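Local coordinates for signal transduction protein TRAP (Staphylococcus aureus, PDB 4AE5) that probably acts as a phosphorylation-dependent regulator of staphylococcal pathogenesis, leading to agr activation, RNAIII synthesis and the expression of toxin and biofilm genes, at residues E54-G60 with K101-R107; F67-I73 with Y157-Y163; Y8-L14 with T34-F38; E64-Y68 with F118-R123. One frame throughout, in Å; residues are numbered along the deposited sequence.

How the interactions relate
All four contacts lie in one antiparallel sheet closed into a barrel. Interaction 3 comes first along the chain and closes before the others open, pairing strands 3-9 and 35-41. Interactions 1 and 2 then cross in sequence, their centres about 14 Å apart, and interaction 4 starts from the same stretch as interaction 2. Strand 67-73 is the shared element: strand 158-164 flanks it in interaction 2 and strand 114-120 in interaction 4, whose centres lie about 11 Å apart. Strand 100-108 of interaction 1 lies beside 114-120. Interaction 3, its centre about 22 Å from that of interaction 1, shares a formate with interaction 2, so strands distant in sequence line one pocket in the barrel.

Interaction 1. Residues E54-G60 with K101-R107; sequences EVIKEIG and KSYRLLR
A classic beta bulge marks this antiparallel pairing of strands 51-59 and 100-108 in the barrel. The short segments run at 140° with axes 4.7 Å apart. Glu54 pairs with Arg107 through Glu54 N to Arg107 O (2.8 Å) and Arg107 N to Glu54 O (2.9 Å). Ile56 and Lys57 then both face Leu105, with Ile56 N to Leu105 O and Leu105 N to Lys57 O each 2.9 Å; Ile56 has a helix-like psi of -43°. Beyond the bulge, Ile59 N to Tyr103 O and Tyr103 N to Ile59 O are both 3.0 Å.

Arg104 (chi1 and chi2 both m) curls back, so that NH1 and NH2 each donate to Gly60 O at 3.0 Å and Glu58 CB covers one guanidinium face; Arg104 NE pairs with Glu40. Glu54 OE2 meets Arg107 NH1 at 3.1 Å in a salt bridge, and Arg107 also reaches Glu84. Ile56 CG2 packs on Leu105 CD2 (3.8 Å). The two strands are neighbours in the closed antiparallel barrel, and the bulge sits where helix 80-88 packs on them.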
# COMPACT_ATOMS: atom_id res chain seq x y z
N GLU A 54 0.07 -9.64 -5.34
CA GLU A 54 1.43 -10.13 -5.26
C GLU A 54 2.36 -8.97 -4.94
O GLU A 54 2.17 -7.87 -5.47
CB GLU A 54 1.87 -10.68 -6.59
CG GLU A 54 1.34 -12.05 -6.96
CD GLU A 54 2.14 -12.62 -8.13
OE1 GLU A 54 3.38 -12.73 -8.01
OE2 GLU A 54 1.53 -12.90 -9.19
N VAL A 55 3.34 -9.22 -4.06
CA VAL A 55 4.39 -8.24 -3.74
C VAL A 55 5.49 -8.25 -4.83
O VAL A 55 6.27 -9.24 -4.97
CB VAL A 55 5.01 -8.51 -2.37
CG1 VAL A 55 6.11 -7.48 -2.11
CG2 VAL A 55 3.92 -8.43 -1.31
N ILE A 56 5.50 -7.20 -5.65
CA ILE A 56 6.44 -7.07 -6.81
C ILE A 56 7.80 -6.53 -6.33
O ILE A 56 8.89 -7.01 -6.77
CB ILE A 56 5.88 -6.08 -7.86
CG1 ILE A 56 4.49 -6.50 -8.35
CG2 ILE A 56 6.80 -5.93 -9.08
CD1 ILE A 56 4.50 -8.01 -8.64
N LYS A 57 7.73 -5.52 -5.45
CA LYS A 57 8.93 -4.95 -4.85
C LYS A 57 8.60 -4.45 -3.44
O LYS A 57 7.47 -4.00 -3.20
CB LYS A 57 9.46 -3.76 -5.69
CG LYS A 57 10.85 -3.34 -5.17
CD LYS A 57 11.42 -2.03 -5.65
CE LYS A 57 11.46 -1.91 -7.15
NZ LYS A 57 12.49 -0.84 -7.39
N GLU A 58 9.61 -4.50 -2.56
CA GLU A 58 9.48 -4.08 -1.17
C GLU A 58 10.81 -3.48 -0.64
O GLU A 58 11.94 -3.87 -1.09
CB GLU A 58 9.06 -5.28 -0.30
CG GLU A 58 10.00 -6.49 -0.44
CD GLU A 58 9.54 -7.68 0.42
OE1 GLU A 58 9.57 -7.57 1.67
OE2 GLU A 58 9.13 -8.72 -0.14
N ILE A 59 10.67 -2.53 0.28
CA ILE A 59 11.76 -2.01 1.08
C ILE A 59 11.19 -1.88 2.49
O ILE A 59 10.09 -1.32 2.68
CB ILE A 59 12.17 -0.60 0.57
CG1 ILE A 59 12.60 -0.63 -0.91
CG2 ILE A 59 13.07 0.11 1.56
CD1 ILE A 59 12.62 0.73 -1.58
N GLY A 60 11.92 -2.33 3.51
CA GLY A 60 11.51 -2.02 4.90
C GLY A 60 10.39 -2.90 5.49
O GLY A 60 9.69 -3.65 4.77
N LYS A 101 9.95 5.04 5.81
CA LYS A 101 10.02 3.76 6.56
C LYS A 101 9.94 2.54 5.62
O LYS A 101 10.71 1.59 5.76
CB LYS A 101 8.89 3.71 7.63
CG LYS A 101 8.98 4.81 8.71
CD LYS A 101 10.37 4.77 9.46
CE LYS A 101 10.54 6.00 10.35
NZ LYS A 101 11.49 5.81 11.49
N SER A 102 8.96 2.53 4.74
CA SER A 102 8.74 1.38 3.87
C SER A 102 8.10 1.68 2.54
O SER A 102 7.40 2.71 2.31
CB SER A 102 7.92 0.30 4.68
OG SER A 102 6.63 0.85 4.96
N TYR A 103 8.18 0.71 1.66
CA TYR A 103 7.58 0.80 0.33
C TYR A 103 7.11 -0.61 -0.12
O TYR A 103 7.83 -1.62 0.14
CB TYR A 103 8.68 1.21 -0.67
CG TYR A 103 8.27 1.21 -2.10
CD1 TYR A 103 7.29 2.08 -2.56
CD2 TYR A 103 8.85 0.35 -3.02
CE1 TYR A 103 6.92 2.16 -3.90
CE2 TYR A 103 8.46 0.40 -4.35
CZ TYR A 103 7.53 1.31 -4.79
OH TYR A 103 7.15 1.39 -6.10
N ARG A 104 5.96 -0.66 -0.76
CA ARG A 104 5.42 -1.85 -1.45
C ARG A 104 4.79 -1.50 -2.77
O ARG A 104 3.85 -0.63 -2.87
CB ARG A 104 4.39 -2.63 -0.59
CG ARG A 104 4.79 -3.18 0.78
CD ARG A 104 5.86 -4.31 0.62
NE ARG A 104 6.16 -4.95 1.92
CZ ARG A 104 7.07 -4.49 2.79
NH1 ARG A 104 7.78 -3.38 2.53
NH2 ARG A 104 7.30 -5.16 3.91
N LEU A 105 5.28 -2.17 -3.83
CA LEU A 105 4.62 -2.20 -5.12
C LEU A 105 3.81 -3.49 -5.30
O LEU A 105 4.36 -4.62 -5.14
CB LEU A 105 5.62 -2.00 -6.26
CG LEU A 105 5.09 -2.11 -7.67
CD1 LEU A 105 4.19 -0.89 -7.94
CD2 LEU A 105 6.28 -2.16 -8.69
N LEU A 106 2.52 -3.36 -5.58
CA LEU A 106 1.55 -4.49 -5.42
C LEU A 106 0.79 -4.73 -6.71
O LEU A 106 0.13 -3.80 -7.25
CB LEU A 106 0.53 -4.19 -4.31
CG LEU A 106 1.21 -3.89 -2.95
CD1 LEU A 106 0.16 -3.45 -1.91
CD2 LEU A 106 1.96 -5.14 -2.45
N ARG A 107 0.92 -5.95 -7.24
CA ARG A 107 0.22 -6.37 -8.47
C ARG A 107 -1.09 -7.09 -8.12
O ARG A 107 -1.08 -8.13 -7.43
CB ARG A 107 1.08 -7.35 -9.30
CG ARG A 107 0.31 -7.86 -10.53
CD ARG A 107 0.89 -9.16 -11.06
NE ARG A 107 2.20 -8.93 -11.66
CZ ARG A 107 3.28 -9.66 -11.41
NH1 ARG A 107 3.22 -10.71 -10.59
NH2 ARG A 107 4.42 -9.37 -12.03

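Interaction 2. Residues F67-I73 with Y157-Y163; sequences FYCAIFI and YFERYLY. With FMT (formic acid), chain E.
Residues 67-73 and 158-163 run antiparallel at 158°, axes 4.7 Å apart, with no break in register from Tyr68-Leu162 to Phe72-Phe158. The hydrogen-bonded pairs are Tyr68-Leu162 (Tyr68 N to Leu162 O 3.0 Å, Leu162 N to Tyr68 O 2.8 Å), Ala70-Arg160 (Ala70 N to Arg160 O 3.1 Å, Arg160 N to Ala70 O 2.8 Å) and Phe72-Phe158, where Phe72 N to Phe158 O is 2.8 Å but the return bond is weak. Phe67, chi1 t and chi2 90°, turns its edge to the faces of both Tyr161 and Tyr163 (chi1 m in each), with centroids 5.0 and 5.4 Å away. Cys69, also t, sets SG at the edge of the Tyr161 ring, 3.7 Å from Tyr161 CE1. This aromatic cluster lies on the outside of the barrel, where helix 123-131 covers it.

The other face carries Tyr68, Ala70, Phe72, Phe158, Arg160 and Leu162. Phe72 (m) and Phe158 (p) lie nearly parallel, planes at 8°, but slid so far that they barely overlap; Phe72 CD1 is 3.4 Å from Phe158 CE1. Arg160 extends as t, t, then bends at chi3 (m), bringing NH1 2.8 Å from formate O2 in a hydrogen bond, while its NE pairs with Asp33. Tyr8, Lys115 and Tyr117 also bind this formate, probably a crystallisation component. Tyr157, chi1 t, brings CE2 to within 3.6 Å of Ile71 CG2.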
# COMPACT_ATOMS: atom_id res chain seq x y z
N PHE A 67 2.63 5.82 9.66
CA PHE A 67 1.56 6.35 8.78
C PHE A 67 1.77 5.68 7.42
O PHE A 67 2.90 5.50 6.99
CB PHE A 67 1.76 7.84 8.58
CG PHE A 67 0.91 8.45 7.50
CD1 PHE A 67 -0.36 8.95 7.83
CD2 PHE A 67 1.37 8.56 6.16
CE1 PHE A 67 -1.16 9.52 6.85
CE2 PHE A 67 0.55 9.11 5.17
CZ PHE A 67 -0.71 9.59 5.52
N TYR A 68 0.70 5.28 6.78
CA TYR A 68 0.80 4.74 5.41
C TYR A 68 -0.09 5.53 4.46
O TYR A 68 -1.21 5.94 4.85
CB TYR A 68 0.39 3.27 5.38
CG TYR A 68 1.36 2.41 6.12
CD1 TYR A 68 1.23 2.19 7.51
CD2 TYR A 68 2.43 1.85 5.46
CE1 TYR A 68 2.19 1.46 8.22
CE2 TYR A 68 3.37 1.09 6.13
CZ TYR A 68 3.22 0.86 7.54
OH TYR A 68 4.21 0.15 8.19
N CYS A 69 0.38 5.73 3.24
CA CYS A 69 -0.50 6.07 2.14
C CYS A 69 -0.61 4.91 1.13
O CYS A 69 0.42 4.43 0.66
CB CYS A 69 0.00 7.32 1.39
SG CYS A 69 -1.18 7.91 0.12
N ALA A 70 -1.83 4.47 0.87
CA ALA A 70 -2.18 3.53 -0.17
C ALA A 70 -2.59 4.30 -1.42
O ALA A 70 -3.55 5.11 -1.41
CB ALA A 70 -3.31 2.61 0.27
N ILE A 71 -1.84 4.09 -2.49
CA ILE A 71 -2.17 4.76 -3.78
C ILE A 71 -2.78 3.74 -4.69
O ILE A 71 -2.18 2.72 -4.94
CB ILE A 71 -0.92 5.36 -4.48
CG1 ILE A 71 -0.20 6.24 -3.48
CG2 ILE A 71 -1.33 6.11 -5.79
CD1 ILE A 71 1.19 6.69 -3.96
N PHE A 72 -3.97 4.03 -5.21
CA PHE A 72 -4.60 3.11 -6.15
C PHE A 72 -4.40 3.67 -7.52
O PHE A 72 -4.68 4.87 -7.75
CB PHE A 72 -6.12 3.00 -5.85
CG PHE A 72 -6.39 2.25 -4.58
CD1 PHE A 72 -6.21 2.90 -3.37
CD2 PHE A 72 -6.82 0.93 -4.59
CE1 PHE A 72 -6.47 2.26 -2.16
CE2 PHE A 72 -7.08 0.27 -3.35
CZ PHE A 72 -6.87 0.94 -2.16
N ILE A 73 -3.87 2.85 -8.42
CA ILE A 73 -3.43 3.25 -9.74
C ILE A 73 -4.19 2.42 -10.78
O ILE A 73 -3.85 1.32 -11.02
CB ILE A 73 -1.92 2.99 -9.91
CG1 ILE A 73 -1.13 3.69 -8.83
CG2 ILE A 73 -1.44 3.45 -11.24
CD1 ILE A 73 0.13 3.02 -8.45
N TYR A 157 -7.81 7.08 -9.90
CA TYR A 157 -6.62 7.29 -9.09
C TYR A 157 -7.00 7.99 -7.78
O TYR A 157 -7.66 9.06 -7.76
CB TYR A 157 -5.54 8.05 -9.86
CG TYR A 157 -4.28 8.39 -9.12
CD1 TYR A 157 -4.24 9.42 -8.19
CD2 TYR A 157 -3.06 7.68 -9.39
CE1 TYR A 157 -3.03 9.73 -7.52
CE2 TYR A 157 -1.86 8.01 -8.77
CZ TYR A 157 -1.85 9.03 -7.84
OH TYR A 157 -0.66 9.37 -7.21
N PHE A 158 -6.59 7.39 -6.67
CA PHE A 158 -6.73 8.12 -5.41
C PHE A 158 -5.84 7.53 -4.32
O PHE A 158 -5.28 6.42 -4.49
CB PHE A 158 -8.23 8.12 -4.93
CG PHE A 158 -8.61 6.91 -4.12
CD1 PHE A 158 -8.83 5.69 -4.73
CD2 PHE A 158 -8.78 7.01 -2.73
CE1 PHE A 158 -9.15 4.58 -3.98
CE2 PHE A 158 -9.13 5.92 -1.98
CZ PHE A 158 -9.30 4.70 -2.61
N GLU A 159 -5.75 8.29 -3.23
CA GLU A 159 -4.96 7.97 -2.04
C GLU A 159 -5.90 7.65 -0.87
O GLU A 159 -6.87 8.40 -0.63
CB GLU A 159 -4.11 9.20 -1.66
CG GLU A 159 -2.95 9.40 -2.63
CD GLU A 159 -1.99 10.47 -2.17
OE1 GLU A 159 -2.41 11.31 -1.36
OE2 GLU A 159 -0.81 10.50 -2.62
N ARG A 160 -5.68 6.55 -0.19
CA ARG A 160 -6.30 6.33 1.11
C ARG A 160 -5.28 6.46 2.20
O ARG A 160 -4.34 5.61 2.32
CB ARG A 160 -6.93 4.92 1.19
CG ARG A 160 -7.63 4.72 2.56
CD ARG A 160 -8.56 3.49 2.63
NE ARG A 160 -9.87 3.63 1.92
CZ ARG A 160 -10.18 2.93 0.83
NH1 ARG A 160 -9.30 2.00 0.35
NH2 ARG A 160 -11.36 3.09 0.25
N TYR A 161 -5.43 7.46 3.07
CA TYR A 161 -4.47 7.58 4.21
C TYR A 161 -4.84 6.61 5.36
O TYR A 161 -6.01 6.45 5.68
CB TYR A 161 -4.46 9.00 4.78
CG TYR A 161 -3.77 10.06 3.97
CD1 TYR A 161 -3.23 9.81 2.70
CD2 TYR A 161 -3.67 11.38 4.48
CE1 TYR A 161 -2.56 10.81 1.98
CE2 TYR A 161 -3.05 12.40 3.76
CZ TYR A 161 -2.49 12.12 2.53
OH TYR A 161 -1.86 13.14 1.84
N LEU A 162 -3.84 5.95 5.94
CA LEU A 162 -3.94 4.95 7.03
C LEU A 162 -3.19 5.46 8.25
O LEU A 162 -1.94 5.60 8.24
CB LEU A 162 -3.36 3.57 6.61
CG LEU A 162 -3.78 2.95 5.29
CD1 LEU A 162 -3.25 1.48 5.17
CD2 LEU A 162 -5.26 2.84 5.05
N TYR A 163 -3.93 5.83 9.29
CA TYR A 163 -3.34 6.31 10.56
C TYR A 163 -3.23 5.20 11.63
O TYR A 163 -4.09 4.32 11.71
CB TYR A 163 -4.16 7.50 11.17
CG TYR A 163 -4.31 8.69 10.27
CD1 TYR A 163 -5.26 8.69 9.29
CD2 TYR A 163 -3.48 9.81 10.39
CE1 TYR A 163 -5.41 9.75 8.41
CE2 TYR A 163 -3.64 10.89 9.52
CZ TYR A 163 -4.60 10.82 8.52
OH TYR A 163 -4.84 11.91 7.67
C FMT E . -5.68 0.42 1.60
O1 FMT E . -5.11 -0.59 1.11
O2 FMT E . -6.95 0.69 1.20

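Interaction 3. Residues Y8-L14 with T34-F38; sequences YGTYGFL and TSVIF. With FMT (formic acid), chain E.
Thr34 opens the second segment in extended form, where strand 3-9 of the barrel ends and passes into helix 11-20: its OG1 donates to Ser35 O at 2.9 Å and lies 3.8 Å from Tyr8 CB. Ser35 makes the hydrogen-bonded antiparallel pair with Gly9, though both bonds are weak, Ser35 N to Gly9 O at 3.0 Å and Gly9 N to Ser35 O at 3.3 Å. Ser35 CB sits 3.5 Å from Tyr11 N, at the turn into the helix. Thr10 is the N-cap, its OG1 (chi1 p) accepting from Phe13 N at 3.1 Å. Ser35 OG bonds to Gln28. Next, Val36 (t) forms the non-hydrogen-bonded pair with Tyr8, CA atoms 4.8 Å apart, and its CG2 approaches Tyr8 CD1 at 3.8 Å. Ile37 follows, its CB 3.8 Å from CD1 of Leu14 (chi1 m, chi2 t), a first-turn helix residue folded down over the strand.

Tyr8 (m) donates from OH to O2 of a formate, probably from the crystallisation liquor, at 2.8 Å; Arg160, Lys115 and Tyr117 bind it too. With the two backbone bonds between Gly9 and Ser35 weak, apolar packing on both sheet faces adds to the join.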
# COMPACT_ATOMS: atom_id res chain seq x y z
N TYR A 8 -11.42 -4.63 4.89
CA TYR A 8 -12.06 -3.39 5.32
C TYR A 8 -13.26 -3.75 6.20
O TYR A 8 -13.91 -4.79 5.99
CB TYR A 8 -12.56 -2.60 4.09
CG TYR A 8 -11.44 -2.34 3.11
CD1 TYR A 8 -10.52 -1.34 3.34
CD2 TYR A 8 -11.26 -3.16 1.98
CE1 TYR A 8 -9.49 -1.09 2.46
CE2 TYR A 8 -10.20 -2.92 1.10
CZ TYR A 8 -9.32 -1.88 1.34
OH TYR A 8 -8.24 -1.63 0.48
N GLY A 9 -13.56 -2.91 7.17
CA GLY A 9 -14.71 -3.12 8.01
C GLY A 9 -14.66 -2.06 9.11
O GLY A 9 -13.85 -1.13 9.03
N THR A 10 -15.51 -2.18 10.13
CA THR A 10 -15.45 -1.27 11.28
C THR A 10 -14.20 -1.59 12.13
O THR A 10 -13.66 -2.70 12.05
CB THR A 10 -16.70 -1.37 12.19
OG1 THR A 10 -16.69 -2.60 12.90
CG2 THR A 10 -18.02 -1.26 11.39
N TYR A 11 -13.77 -0.65 12.98
CA TYR A 11 -12.67 -0.93 13.94
C TYR A 11 -12.91 -2.24 14.69
O TYR A 11 -12.05 -3.11 14.76
CB TYR A 11 -12.44 0.23 14.94
CG TYR A 11 -11.51 -0.17 16.06
CD1 TYR A 11 -10.13 -0.13 15.86
CD2 TYR A 11 -11.99 -0.61 17.30
CE1 TYR A 11 -9.25 -0.53 16.86
CE2 TYR A 11 -11.10 -1.00 18.31
CZ TYR A 11 -9.76 -0.93 18.09
OH TYR A 11 -8.82 -1.30 19.02
N GLY A 12 -14.09 -2.38 15.28
CA GLY A 12 -14.41 -3.54 16.15
C GLY A 12 -14.40 -4.84 15.39
O GLY A 12 -13.77 -5.81 15.85
N PHE A 13 -15.07 -4.88 14.22
CA PHE A 13 -14.97 -6.06 13.31
C PHE A 13 -13.54 -6.55 12.97
O PHE A 13 -13.18 -7.76 13.14
CB PHE A 13 -15.78 -5.82 12.03
CG PHE A 13 -15.93 -7.04 11.17
CD1 PHE A 13 -16.82 -8.04 11.50
CD2 PHE A 13 -15.11 -7.21 10.05
CE1 PHE A 13 -16.91 -9.20 10.73
CE2 PHE A 13 -15.22 -8.35 9.25
CZ PHE A 13 -16.10 -9.36 9.60
N LEU A 14 -12.69 -5.61 12.54
CA LEU A 14 -11.34 -5.98 12.21
C LEU A 14 -10.49 -6.31 13.42
O LEU A 14 -9.57 -7.16 13.30
CB LEU A 14 -10.67 -4.92 11.31
CG LEU A 14 -11.33 -4.53 10.01
CD1 LEU A 14 -10.37 -3.62 9.21
CD2 LEU A 14 -11.77 -5.74 9.22
N THR A 34 -13.11 4.20 6.57
CA THR A 34 -13.24 2.82 7.01
C THR A 34 -12.05 2.43 7.90
O THR A 34 -10.99 3.05 7.82
CB THR A 34 -13.23 1.88 5.75
OG1 THR A 34 -13.36 0.51 6.15
CG2 THR A 34 -11.96 2.04 4.91
N SER A 35 -12.17 1.38 8.69
CA SER A 35 -10.95 0.77 9.27
C SER A 35 -10.31 -0.19 8.23
O SER A 35 -11.02 -0.74 7.39
CB SER A 35 -11.32 0.02 10.56
OG SER A 35 -10.13 -0.52 11.12
N VAL A 36 -9.01 -0.45 8.32
CA VAL A 36 -8.31 -1.27 7.34
C VAL A 36 -7.39 -2.27 8.11
O VAL A 36 -6.72 -1.88 9.09
CB VAL A 36 -7.41 -0.32 6.46
CG1 VAL A 36 -6.56 -1.12 5.49
CG2 VAL A 36 -8.25 0.67 5.69
N ILE A 37 -7.32 -3.53 7.66
CA ILE A 37 -6.33 -4.45 8.20
C ILE A 37 -5.59 -5.22 7.05
O ILE A 37 -6.21 -5.54 6.00
CB ILE A 37 -6.97 -5.38 9.27
CG1 ILE A 37 -5.90 -6.04 10.17
CG2 ILE A 37 -7.81 -6.46 8.59
CD1 ILE A 37 -6.50 -6.67 11.41
N PHE A 38 -4.29 -5.51 7.25
CA PHE A 38 -3.54 -6.33 6.23
C PHE A 38 -2.48 -7.25 6.85
O PHE A 38 -2.04 -7.00 8.00
CB PHE A 38 -2.95 -5.46 5.10
CG PHE A 38 -1.93 -4.42 5.56
CD1 PHE A 38 -0.58 -4.76 5.73
CD2 PHE A 38 -2.30 -3.08 5.78
CE1 PHE A 38 0.37 -3.80 6.19
CE2 PHE A 38 -1.38 -2.12 6.21
CZ PHE A 38 -0.05 -2.46 6.42
C FMT E . -5.68 0.42 1.60
O1 FMT E . -5.11 -0.59 1.11
O2 FMT E . -6.95 0.69 1.20

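Interaction 4. Residues E64-Y68 with F118-R123; sequences EHHFY and FGFADR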
# COMPACT_ATOMS: atom_id res chain seq x y z
N GLU A 64 2.79 -1.16 13.21
CA GLU A 64 1.55 -0.52 13.61
C GLU A 64 1.62 0.96 14.02
O GLU A 64 0.57 1.60 14.14
CB GLU A 64 0.80 -1.36 14.65
CG GLU A 64 0.08 -2.53 13.97
CD GLU A 64 -1.03 -3.18 14.78
OE1 GLU A 64 -0.73 -3.62 15.93
OE2 GLU A 64 -2.15 -3.34 14.22
N HIS A 65 2.81 1.52 14.23
CA HIS A 65 2.94 2.93 14.65
C HIS A 65 3.29 3.87 13.52
O HIS A 65 3.51 5.05 13.74
CB HIS A 65 4.02 3.09 15.75
CG HIS A 65 3.87 2.13 16.91
ND1 HIS A 65 2.70 1.97 17.56
CD2 HIS A 65 4.78 1.26 17.51
CE1 HIS A 65 2.85 1.04 18.53
NE2 HIS A 65 4.12 0.62 18.51
N HIS A 66 3.43 3.33 12.31
CA HIS A 66 3.71 4.18 11.12
C HIS A 66 2.46 4.75 10.42
O HIS A 66 1.33 4.16 10.51
CB HIS A 66 4.56 3.42 10.08
CG HIS A 66 5.98 3.03 10.55
ND1 HIS A 66 6.53 3.44 11.73
CD2 HIS A 66 6.91 2.19 9.96
CE1 HIS A 66 7.81 2.94 11.83
NE2 HIS A 66 8.02 2.17 10.74
N PHE A 67 2.63 5.82 9.66
CA PHE A 67 1.56 6.35 8.78
C PHE A 67 1.77 5.68 7.42
O PHE A 67 2.90 5.50 6.99
CB PHE A 67 1.76 7.84 8.58
CG PHE A 67 0.91 8.45 7.50
CD1 PHE A 67 -0.36 8.95 7.83
CD2 PHE A 67 1.37 8.56 6.16
CE1 PHE A 67 -1.16 9.52 6.85
CE2 PHE A 67 0.55 9.11 5.17
CZ PHE A 67 -0.71 9.59 5.52
N TYR A 68 0.70 5.28 6.78
CA TYR A 68 0.80 4.74 5.41
C TYR A 68 -0.09 5.53 4.46
O TYR A 68 -1.21 5.94 4.85
CB TYR A 68 0.39 3.27 5.38
CG TYR A 68 1.36 2.41 6.12
CD1 TYR A 68 1.23 2.19 7.51
CD2 TYR A 68 2.43 1.85 5.46
CE1 TYR A 68 2.19 1.46 8.22
CE2 TYR A 68 3.37 1.09 6.13
CZ TYR A 68 3.22 0.86 7.54
OH TYR A 68 4.21 0.15 8.19
N PHE A 118 3.19 3.50 0.75
CA PHE A 118 4.29 4.26 1.27
C PHE A 118 4.08 4.36 2.77
O PHE A 118 3.02 4.79 3.25
CB PHE A 118 4.42 5.66 0.64
CG PHE A 118 5.13 5.69 -0.70
CD1 PHE A 118 6.50 5.34 -0.82
CD2 PHE A 118 4.42 6.05 -1.87
CE1 PHE A 118 7.16 5.45 -2.07
CE2 PHE A 118 5.08 6.16 -3.11
CZ PHE A 118 6.44 5.76 -3.20
N GLY A 119 5.05 3.83 3.50
CA GLY A 119 5.10 3.98 4.96
C GLY A 119 6.05 5.08 5.39
O GLY A 119 7.25 5.11 5.02
N PHE A 120 5.55 5.98 6.21
CA PHE A 120 6.44 7.07 6.71
C PHE A 120 6.25 7.27 8.21
O PHE A 120 5.26 6.77 8.78
CB PHE A 120 6.12 8.38 5.96
CG PHE A 120 6.86 8.58 4.68
CD1 PHE A 120 6.47 7.87 3.52
CD2 PHE A 120 7.92 9.45 4.59
CE1 PHE A 120 7.12 8.07 2.34
CE2 PHE A 120 8.59 9.64 3.40
CZ PHE A 120 8.22 8.93 2.28
N ALA A 121 7.18 8.03 8.84
CA ALA A 121 7.08 8.40 10.30
C ALA A 121 5.70 8.96 10.64
O ALA A 121 5.11 8.59 11.65
CB ALA A 121 8.18 9.46 10.68
N ASP A 122 5.22 9.90 9.83
CA ASP A 122 3.91 10.52 10.05
C ASP A 122 3.32 11.09 8.78
O ASP A 122 3.94 11.07 7.75
CB ASP A 122 3.99 11.64 11.18
CG ASP A 122 4.96 12.77 10.85
OD1 ASP A 122 5.23 13.06 9.69
OD2 ASP A 122 5.36 13.53 11.79
N ARG A 123 2.14 11.68 8.87
CA ARG A 123 1.49 12.20 7.71
C ARG A 123 2.25 13.30 7.09
O ARG A 123 2.31 13.36 5.85
CB ARG A 123 0.11 12.73 8.09
CG ARG A 123 -0.63 13.32 6.91
CD ARG A 123 -1.95 13.81 7.44
NE ARG A 123 -2.35 14.96 6.70
CZ ARG A 123 -2.31 16.19 7.20
NH1 ARG A 123 -1.91 16.40 8.45
NH2 ARG A 123 -2.70 17.21 6.45
O HOH W 1 6.17 6.98 13.54
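A short antiparallel pairing joins the start of strand 67-73 to the end of strand 114-120. Phe67 and Phe120 form the hydrogen-bonded pair, Phe67 N to Phe120 O at 2.9 Å and Phe120 N to Phe67 O at 2.8 Å; Tyr68 and Gly119 follow as the non-hydrogen-bonded pair, CA atoms 4.4 Å apart, with a CA-H...O contact from Tyr68 CA to Phe118 O at 3.1 Å. On the other side of the Phe67-Phe120 pair direct backbone bonding stops, and a water donates to both His65 O (3.3 Å) and Ala121 O (2.7 Å).

The Tyr68 ring lies against Gly119, Tyr68 CD2 to Gly119 CA 3.5 Å, where a CB would clash; its hydroxyl bonds to Ser63. The Phe67 ring receives Arg123 CA over its face, a CH-pi contact 3.7 Å from the centroid, at the start of helix 123-131, which Asp122 N-caps through Ala125. His66, a phosphorylation site by similarity and unmodified here, sets CB 3.7 Å from Phe120 O. Backbone bonds, the Arg123-Phe67 CH-pi contact and Tyr68 on Gly119 therefore hold the strand ends together, with water bridging the carbonyls.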